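Local coordinates for vascular protein tyrosine phosphatase 1 (Rattus norvegicus, PDB 3I36) that probably removes phosphate from phosphotyrosine residues of other proteins, being the intracellular catalytic domain of a receptor-type protein tyrosine phosphatase, at residues N74-N77 and N78-P81; P122-L125 and K126-W129; E48-E51 and D52-L55; Y104-Y108 and H109-D113. All coordinates share one frame; numbering follows the deposited sequence.

Contact 1. Residues N74-N77 and N78-P81; sequences NRYN and NVLP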
# COMPACT_ATOMS: atom_id res chain seq x y z
N ASN A 74 0.44 5.66 16.06
CA ASN A 74 -0.33 6.01 14.88
C ASN A 74 0.10 7.36 14.37
O ASN A 74 0.16 8.33 15.12
CB ASN A 74 -1.81 6.06 15.23
CG ASN A 74 -2.31 4.75 15.73
OD1 ASN A 74 -1.96 3.71 15.19
ND2 ASN A 74 -3.13 4.79 16.77
N ARG A 75 0.42 7.41 13.08
CA ARG A 75 0.83 8.66 12.48
C ARG A 75 -0.31 9.65 12.49
O ARG A 75 -0.13 10.82 12.84
CB ARG A 75 1.30 8.42 11.05
CG ARG A 75 1.72 9.71 10.34
CD ARG A 75 2.41 9.40 9.01
NE ARG A 75 3.75 8.84 9.21
CZ ARG A 75 4.80 9.55 9.57
NH1 ARG A 75 4.68 10.87 9.77
NH2 ARG A 75 5.98 8.97 9.72
N TYR A 76 -1.48 9.19 12.09
CA TYR A 76 -2.68 10.03 12.09
C TYR A 76 -3.74 9.41 12.97
O TYR A 76 -4.03 8.22 12.85
CB TYR A 76 -3.22 10.18 10.67
CG TYR A 76 -2.18 10.70 9.73
CD1 TYR A 76 -1.76 12.03 9.79
CD2 TYR A 76 -1.59 9.87 8.78
CE1 TYR A 76 -0.80 12.51 8.95
CE2 TYR A 76 -0.62 10.35 7.92
CZ TYR A 76 -0.23 11.67 8.01
OH TYR A 76 0.74 12.16 7.17
N ASN A 77 -4.31 10.21 13.86
CA ASN A 77 -5.26 9.69 14.83
C ASN A 77 -6.53 9.14 14.19
O ASN A 77 -7.27 8.36 14.80
CB ASN A 77 -5.62 10.77 15.85
CG ASN A 77 -6.34 10.22 17.05
OD1 ASN A 77 -6.12 9.07 17.45
ND2 ASN A 77 -7.22 11.02 17.64
N ASN A 78 -6.80 9.55 12.96
CA ASN A 78 -7.99 9.09 12.26
C ASN A 78 -7.68 8.07 11.18
O ASN A 78 -8.50 7.76 10.32
CB ASN A 78 -8.78 10.27 11.68
CG ASN A 78 -8.02 10.98 10.58
OD1 ASN A 78 -6.80 10.86 10.46
ND2 ASN A 78 -8.75 11.75 9.77
N VAL A 79 -6.46 7.55 11.21
CA VAL A 79 -6.15 6.42 10.36
C VAL A 79 -5.68 5.27 11.23
O VAL A 79 -4.50 5.14 11.55
CB VAL A 79 -5.09 6.77 9.32
CG1 VAL A 79 -4.80 5.55 8.46
CG2 VAL A 79 -5.58 7.94 8.46
N LEU A 80 -6.65 4.47 11.65
CA LEU A 80 -6.38 3.42 12.61
C LEU A 80 -6.73 2.09 11.98
O LEU A 80 -7.78 1.96 11.37
CB LEU A 80 -7.24 3.60 13.85
CG LEU A 80 -7.11 4.99 14.48
CD1 LEU A 80 -7.99 5.04 15.71
CD2 LEU A 80 -5.66 5.29 14.83
N PRO A 81 -5.87 1.10 12.19
CA PRO A 81 -6.11 -0.23 11.64
C PRO A 81 -7.30 -0.87 12.32
O PRO A 81 -7.43 -0.82 13.55
CB PRO A 81 -4.83 -0.98 12.00
CG PRO A 81 -4.31 -0.27 13.27
CD PRO A 81 -4.59 1.19 12.92
O HOH W 1 -2.01 6.64 11.10
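Tyr76 and Val79 stand at the two ends of a type I beta turn, their CA atoms 5.3 Å apart, with Asn77 and Asn78 at the corners, in chain that is neither helix nor strand. Val79 N closes the turn by donating to Tyr76 O at 3.0 Å. A water beside the turn accepts from Tyr76 N at 2.8 Å and lies 2.9 Å from Val79 O, to which it can donate.

Among the side chains, Val79 CG2 packs against Tyr76 CB at 3.9 Å. Asn78 has its CG between the backbone N and the carbonyl carbon (chi1 66°), a rotation that brings OD1 back to 3.7 Å from Tyr76 CB. Leu80 crosses Asn74 at about a right angle, its CD2 methyl 3.2 Å from Asn74 ND2, while its CG rests 3.4 Å from Asn77 O. The amide of Asn74 is engaged beyond the turn: OD1 with Tyr99 OH and Asn101 ND2, and ND2 with Ala65 O. An asparagine suits this buried place because one flat group both gives and accepts.

The sequence and position fit the phosphotyrosine-recognition loop of classical tyrosine phosphatases, whose tyrosine lines the substrate pocket; the Tyr76 side chain touches Ala246, a probable substrate-binding residue. Arg75 CG lies over one face of the Tyr76 ring, toward its rim. The turn bond, with the water's help, should hold the backbone flanking Tyr76, and apolar Val79 buttresses its CB, which should limit how far the ring can shift.

Contact 2. Residues P122-L125 and K126-W129; sequences PNTL and KDFW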
# COMPACT_ATOMS: atom_id res chain seq x y z
N PRO A 122 9.38 7.91 14.09
CA PRO A 122 10.65 7.64 14.75
C PRO A 122 10.49 6.57 15.82
O PRO A 122 11.38 5.73 15.98
CB PRO A 122 11.02 8.98 15.38
CG PRO A 122 10.38 9.99 14.49
CD PRO A 122 9.06 9.35 14.09
N ASN A 123 9.36 6.58 16.51
CA ASN A 123 9.13 5.61 17.58
C ASN A 123 8.55 4.29 17.10
O ASN A 123 8.33 3.38 17.90
CB ASN A 123 8.21 6.19 18.67
CG ASN A 123 6.84 6.56 18.12
OD1 ASN A 123 6.74 7.17 17.07
ND2 ASN A 123 5.80 6.20 18.85
N THR A 124 8.31 4.15 15.80
CA THR A 124 7.80 2.86 15.33
C THR A 124 8.72 2.23 14.32
O THR A 124 8.35 1.28 13.66
CB THR A 124 6.38 2.96 14.69
OG1 THR A 124 6.45 3.70 13.47
CG2 THR A 124 5.41 3.63 15.65
N LEU A 125 9.94 2.75 14.21
CA LEU A 125 10.88 2.20 13.24
C LEU A 125 11.17 0.74 13.57
O LEU A 125 11.18 -0.11 12.68
CB LEU A 125 12.17 3.00 13.21
CG LEU A 125 12.09 4.44 12.69
CD1 LEU A 125 13.50 5.00 12.57
CD2 LEU A 125 11.35 4.49 11.35
N LYS A 126 11.40 0.45 14.84
CA LYS A 126 11.70 -0.92 15.24
C LYS A 126 10.51 -1.80 14.94
O LYS A 126 10.64 -2.90 14.40
CB LYS A 126 12.07 -0.99 16.72
CG LYS A 126 13.35 -0.27 17.07
CD LYS A 126 13.74 -0.56 18.51
CE LYS A 126 14.83 0.39 18.97
NZ LYS A 126 15.07 0.29 20.44
N ASP A 127 9.33 -1.30 15.27
CA ASP A 127 8.10 -2.01 14.99
C ASP A 127 7.97 -2.29 13.50
O ASP A 127 7.59 -3.37 13.08
CB ASP A 127 6.91 -1.16 15.42
CG ASP A 127 6.79 -1.06 16.92
OD1 ASP A 127 7.48 -1.82 17.64
OD2 ASP A 127 6.00 -0.22 17.36
N PHE A 128 8.29 -1.27 12.70
CA PHE A 128 8.18 -1.40 11.26
C PHE A 128 9.04 -2.54 10.76
O PHE A 128 8.57 -3.42 10.03
CB PHE A 128 8.62 -0.10 10.60
CG PHE A 128 8.53 -0.11 9.12
CD1 PHE A 128 7.36 0.24 8.47
CD2 PHE A 128 9.63 -0.48 8.36
CE1 PHE A 128 7.29 0.25 7.08
CE2 PHE A 128 9.57 -0.49 6.98
CZ PHE A 128 8.39 -0.13 6.34
N TRP A 129 10.31 -2.54 11.14
CA TRP A 129 11.20 -3.61 10.70
C TRP A 129 10.85 -4.95 11.31
O TRP A 129 11.06 -6.00 10.69
CB TRP A 129 12.66 -3.24 10.95
CG TRP A 129 13.09 -2.21 9.97
CD1 TRP A 129 13.26 -0.88 10.21
CD2 TRP A 129 13.33 -2.42 8.58
NE1 TRP A 129 13.64 -0.24 9.04
CE2 TRP A 129 13.69 -1.17 8.03
CE3 TRP A 129 13.30 -3.54 7.75
CZ2 TRP A 129 14.00 -1.01 6.68
CZ3 TRP A 129 13.61 -3.39 6.40
CH2 TRP A 129 13.96 -2.13 5.89
O HOH W 2 11.70 3.11 16.70
O HOH W 3 9.32 0.92 17.24
O HOH W 4 6.49 1.45 19.16
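Phe128 N donates to Thr124 O at 2.7 Å, and Trp129 N to Leu125 O at 3.0 Å, the second the straighter of the two (169°). Ahead of them, Lys126 N and Asp127 N are met by water. One water accepts from Lys126 N and donates to Pro122 O at 2.7 Å; another accepts from Asp127 N at 3.0 Å and donates to Asn123 O. A third joins Asn123 O to Asp127 OD2. This is the amino end of helix 125-134, with Thr124 at the N-cap position. Its hydroxyl does not cap: OG1, placed between the backbone N and the carbonyl carbon (chi1 68°), is bonded instead to Leu121 N. An acid such as Asp127 suits a first turn, where its charge would probably be favoured by the helix dipole, and its OD1 also forms a salt bridge with Arg130. Asp127 CB lies 3.3 Å from Thr124 O. Both aromatic residues are buried: Phe128 packs on Pro120 and meets the Tyr157 ring, and Trp129 lies on Ile169 and Val171 of strand 169-178. Trp129 CD1 comes within 3.3 Å of Leu125 O, and Phe128 CD2 sits 4.0 Å above the indole plane, toward its rim. Trp129 NE1 donates to Tyr157 O, while the Trp129 ring stacks with Tyr166.

Contact 3. Residues E48-E51 and D52-L55; sequences EEYE and DLKL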
# COMPACT_ATOMS: atom_id res chain seq x y z
N GLU A 48 -20.59 9.12 -7.32
CA GLU A 48 -21.63 8.33 -6.69
C GLU A 48 -21.08 7.00 -6.17
O GLU A 48 -21.40 6.58 -5.05
CB GLU A 48 -22.76 8.06 -7.67
CG GLU A 48 -23.92 7.28 -7.07
CD GLU A 48 -25.08 7.12 -8.04
OE1 GLU A 48 -24.81 6.95 -9.25
OE2 GLU A 48 -26.24 7.17 -7.59
N GLU A 49 -20.26 6.35 -6.98
CA GLU A 49 -19.68 5.08 -6.56
C GLU A 49 -18.83 5.32 -5.33
O GLU A 49 -18.89 4.58 -4.36
CB GLU A 49 -18.81 4.49 -7.67
CG GLU A 49 -19.60 3.90 -8.79
CD GLU A 49 -18.71 3.36 -9.90
OE1 GLU A 49 -19.23 3.15 -11.01
OE2 GLU A 49 -17.50 3.17 -9.65
N TYR A 50 -18.04 6.38 -5.39
CA TYR A 50 -17.10 6.66 -4.33
C TYR A 50 -17.85 7.06 -3.06
O TYR A 50 -17.45 6.68 -1.96
CB TYR A 50 -16.14 7.77 -4.77
CG TYR A 50 -15.01 7.94 -3.81
CD1 TYR A 50 -14.01 6.98 -3.72
CD2 TYR A 50 -14.95 9.06 -2.99
CE1 TYR A 50 -12.97 7.13 -2.82
CE2 TYR A 50 -13.92 9.22 -2.11
CZ TYR A 50 -12.94 8.25 -2.02
OH TYR A 50 -11.93 8.43 -1.13
N GLU A 51 -18.94 7.79 -3.21
CA GLU A 51 -19.76 8.17 -2.06
C GLU A 51 -20.38 6.93 -1.43
O GLU A 51 -20.51 6.83 -0.21
CB GLU A 51 -20.86 9.15 -2.48
CG GLU A 51 -21.90 9.41 -1.40
CD GLU A 51 -21.35 10.19 -0.21
OE1 GLU A 51 -20.21 10.69 -0.28
OE2 GLU A 51 -22.07 10.29 0.80
N ASP A 52 -20.73 5.97 -2.27
CA ASP A 52 -21.29 4.70 -1.79
C ASP A 52 -20.29 3.92 -0.96
O ASP A 52 -20.66 3.11 -0.11
CB ASP A 52 -21.73 3.83 -2.96
CG ASP A 52 -23.08 4.22 -3.49
OD1 ASP A 52 -23.78 4.99 -2.80
OD2 ASP A 52 -23.43 3.75 -4.58
N LEU A 53 -19.01 4.17 -1.21
CA LEU A 53 -17.95 3.52 -0.46
C LEU A 53 -17.68 4.21 0.88
O LEU A 53 -17.02 3.65 1.75
CB LEU A 53 -16.67 3.51 -1.29
CG LEU A 53 -16.70 2.54 -2.48
CD1 LEU A 53 -15.49 2.77 -3.36
CD2 LEU A 53 -16.76 1.10 -2.00
N LYS A 54 -18.22 5.41 1.04
CA LYS A 54 -17.79 6.29 2.13
C LYS A 54 -17.78 5.63 3.51
O LYS A 54 -16.83 5.78 4.28
CB LYS A 54 -18.67 7.55 2.17
CG LYS A 54 -18.16 8.60 3.15
CD LYS A 54 -18.98 9.90 3.08
CE LYS A 54 -20.44 9.66 3.42
NZ LYS A 54 -21.26 10.90 3.31
N LEU A 55 -18.84 4.90 3.82
CA LEU A 55 -19.03 4.37 5.16
C LEU A 55 -18.55 2.94 5.28
O LEU A 55 -18.65 2.33 6.34
CB LEU A 55 -20.50 4.43 5.57
CG LEU A 55 -21.15 5.81 5.46
CD1 LEU A 55 -22.63 5.71 5.84
CD2 LEU A 55 -20.44 6.80 6.35
O HOH W 5 -19.84 12.47 1.71
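Glu51 and Lys54 form a salt bridge on the last part of helix 28-53, where the backbone bonding loses its regular spacing of four residues. Asp52 N still donates to Glu48 O at 2.9 Å. Leu53 N divides itself between two weak bonds, to Glu49 O and to Tyr50 O, and Lys54 N reaches back three residues to Glu51 O at 3.0 Å, the spacing of a tighter turn. The side chains of Glu51 and Lys54 run side by side, pointing the same way. Opposite charges three residues apart on this exposed face can reach each other once Glu51 bends at chi2 (68°) and Lys54 at chi3 (61°). The buried Glu49 has partners for both carboxylate oxygens, Tyr34 OH and Tyr293 OH, and Tyr50 OH is bonded to Val287 O. Leu53, apolar and buried, suits the side facing Tyr273 and Val276 of helix 272-280 and Tyr293 of helix 290-305; its CD1 is 4.5 Å from Tyr50 CD1. Lys54 NZ meets Glu51 OE2 on its syn side at 2.7 Å, 15° out of the carboxylate plane; a water that accepts from Lys54 NZ donates to Glu51 OE1 at 2.7 Å, closing a ring.

Contact 4. Residues Y104-Y108 and H109-D113; sequences YMPGY and HSKKD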
# COMPACT_ATOMS: atom_id res chain seq x y z
N TYR A 104 -3.45 -6.24 6.91
CA TYR A 104 -3.36 -7.10 5.75
C TYR A 104 -4.43 -6.66 4.79
O TYR A 104 -5.57 -6.48 5.17
CB TYR A 104 -3.62 -8.54 6.14
CG TYR A 104 -2.62 -9.07 7.11
CD1 TYR A 104 -1.36 -9.45 6.70
CD2 TYR A 104 -2.94 -9.18 8.46
CE1 TYR A 104 -0.42 -9.94 7.61
CE2 TYR A 104 -2.03 -9.67 9.36
CZ TYR A 104 -0.78 -10.05 8.94
OH TYR A 104 0.12 -10.52 9.87
N MET A 105 -4.05 -6.49 3.53
CA MET A 105 -5.01 -6.12 2.51
C MET A 105 -5.01 -7.23 1.49
O MET A 105 -3.95 -7.67 1.03
CB MET A 105 -4.61 -4.80 1.85
CG MET A 105 -4.11 -3.78 2.84
SD MET A 105 -5.40 -3.20 3.96
CE MET A 105 -6.63 -2.86 2.69
N PRO A 106 -6.20 -7.71 1.14
CA PRO A 106 -6.21 -8.74 0.11
C PRO A 106 -5.67 -8.19 -1.20
O PRO A 106 -5.82 -7.01 -1.57
CB PRO A 106 -7.70 -9.09 -0.03
CG PRO A 106 -8.29 -8.68 1.33
CD PRO A 106 -7.55 -7.42 1.65
N GLY A 107 -5.03 -9.10 -1.92
CA GLY A 107 -4.70 -8.83 -3.29
C GLY A 107 -5.59 -9.71 -4.13
O GLY A 107 -6.56 -10.31 -3.65
N TYR A 108 -5.26 -9.78 -5.40
CA TYR A 108 -6.01 -10.63 -6.29
C TYR A 108 -5.98 -12.09 -5.85
O TYR A 108 -6.98 -12.79 -5.93
CB TYR A 108 -5.45 -10.49 -7.70
CG TYR A 108 -6.25 -11.26 -8.71
CD1 TYR A 108 -7.45 -10.76 -9.18
CD2 TYR A 108 -5.82 -12.49 -9.17
CE1 TYR A 108 -8.20 -11.45 -10.11
CE2 TYR A 108 -6.56 -13.19 -10.13
CZ TYR A 108 -7.74 -12.66 -10.58
OH TYR A 108 -8.50 -13.34 -11.50
N HIS A 109 -4.83 -12.54 -5.35
CA HIS A 109 -4.61 -13.95 -5.06
C HIS A 109 -4.92 -14.40 -3.64
O HIS A 109 -5.37 -15.53 -3.44
CB HIS A 109 -3.19 -14.34 -5.45
CG HIS A 109 -2.94 -14.19 -6.91
ND1 HIS A 109 -2.33 -13.08 -7.45
CD2 HIS A 109 -3.28 -14.98 -7.96
CE1 HIS A 109 -2.27 -13.20 -8.77
NE2 HIS A 109 -2.84 -14.35 -9.10
N SER A 110 -4.69 -13.55 -2.66
CA SER A 110 -4.93 -13.99 -1.30
C SER A 110 -5.19 -12.83 -0.37
O SER A 110 -4.89 -11.68 -0.68
CB SER A 110 -3.73 -14.77 -0.78
OG SER A 110 -2.85 -13.87 -0.11
N LYS A 111 -5.75 -13.17 0.78
CA LYS A 111 -6.19 -12.20 1.75
C LYS A 111 -4.99 -11.46 2.34
O LYS A 111 -5.14 -10.40 2.93
CB LYS A 111 -6.95 -12.94 2.86
CG LYS A 111 -7.63 -12.04 3.88
CD LYS A 111 -8.45 -12.87 4.88
CE LYS A 111 -7.59 -13.40 6.02
NZ LYS A 111 -8.44 -14.02 7.08
N LYS A 112 -3.80 -12.02 2.18
CA LYS A 112 -2.64 -11.37 2.78
C LYS A 112 -1.58 -10.98 1.76
O LYS A 112 -0.39 -10.91 2.09
CB LYS A 112 -2.04 -12.26 3.86
CG LYS A 112 -2.93 -12.50 5.06
CD LYS A 112 -2.16 -13.26 6.14
CE LYS A 112 -2.89 -13.25 7.47
NZ LYS A 112 -2.13 -14.00 8.50
N ASP A 113 -2.01 -10.69 0.54
CA ASP A 113 -1.07 -10.31 -0.51
C ASP A 113 -0.34 -9.04 -0.15
O ASP A 113 0.78 -8.82 -0.59
CB ASP A 113 -1.79 -10.10 -1.83
CG ASP A 113 -2.24 -11.40 -2.44
OD1 ASP A 113 -3.04 -11.34 -3.38
OD2 ASP A 113 -1.80 -12.47 -1.94
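The loop of a beta hairpin joins strand 102-105, at the edge of the large mixed sheet, to its antiparallel neighbour 114-117, and it is held from within by Asp113. Gly107 N donates to Ser110 O at 2.9 Å; the same oxygen accepts from Asp113 N, closing a type I turn from Ser110 to Asp113. Asp113 OD1 takes both His109 N and Ser110 N, each at 2.9 Å, while OD2 accepts from Ser110 OG. That hydroxyl also accepts from Lys112 N at 3.1 Å, which makes an ST turn. Gly107 suits its place because the side of its CA where a side chain would stand is taken by Asp113 OD1, 3.0 Å from Gly107 CA.

At the strand end Lys112, extended beyond CG, lies over one face of the Tyr104 ring: its CE is centred 3.9 Å above the plane, and NZ is 4.5 Å from the ring centroid in a cation-pi contact. At the far end Tyr108 turns the edge bearing CD2 onto the face of His109, a T-shaped pair with planes at 81°. Tyr108 OH is bonded to Glu267, and both rings also meet Tyr262. A single carboxylate therefore collects three donors from the loop, which should favour its charged form and fix the loop's shape, while the two exposed residues, Lys112 and His109, lie against the aromatic rings of Tyr104 and Tyr108.

How the contacts relate
Along the chain the order is contact 3, contact 1, contact 4, contact 2, all within one catalytic domain. Contact 3 ends the long helix 28-53, in the helical part of the domain, and lies on the other side of the chain's centre from contact 2, their centres 33 Å apart. Contacts 4 and 2 flank strand 114-117: the hairpin of 104-113 leads into it, and helix 125-134 follows it. Contact 1 lies between contacts 2 and 3, its centre 15 Å from the first and 21 Å from the second. None touches another. Contact 1 borders the probable substrate pocket directly; Tyr50 of contact 3 comes within about 5 Å of Gln288, a probable substrate-binding residue, side chain to side chain, so separate parts of the chain meet around the probable active site.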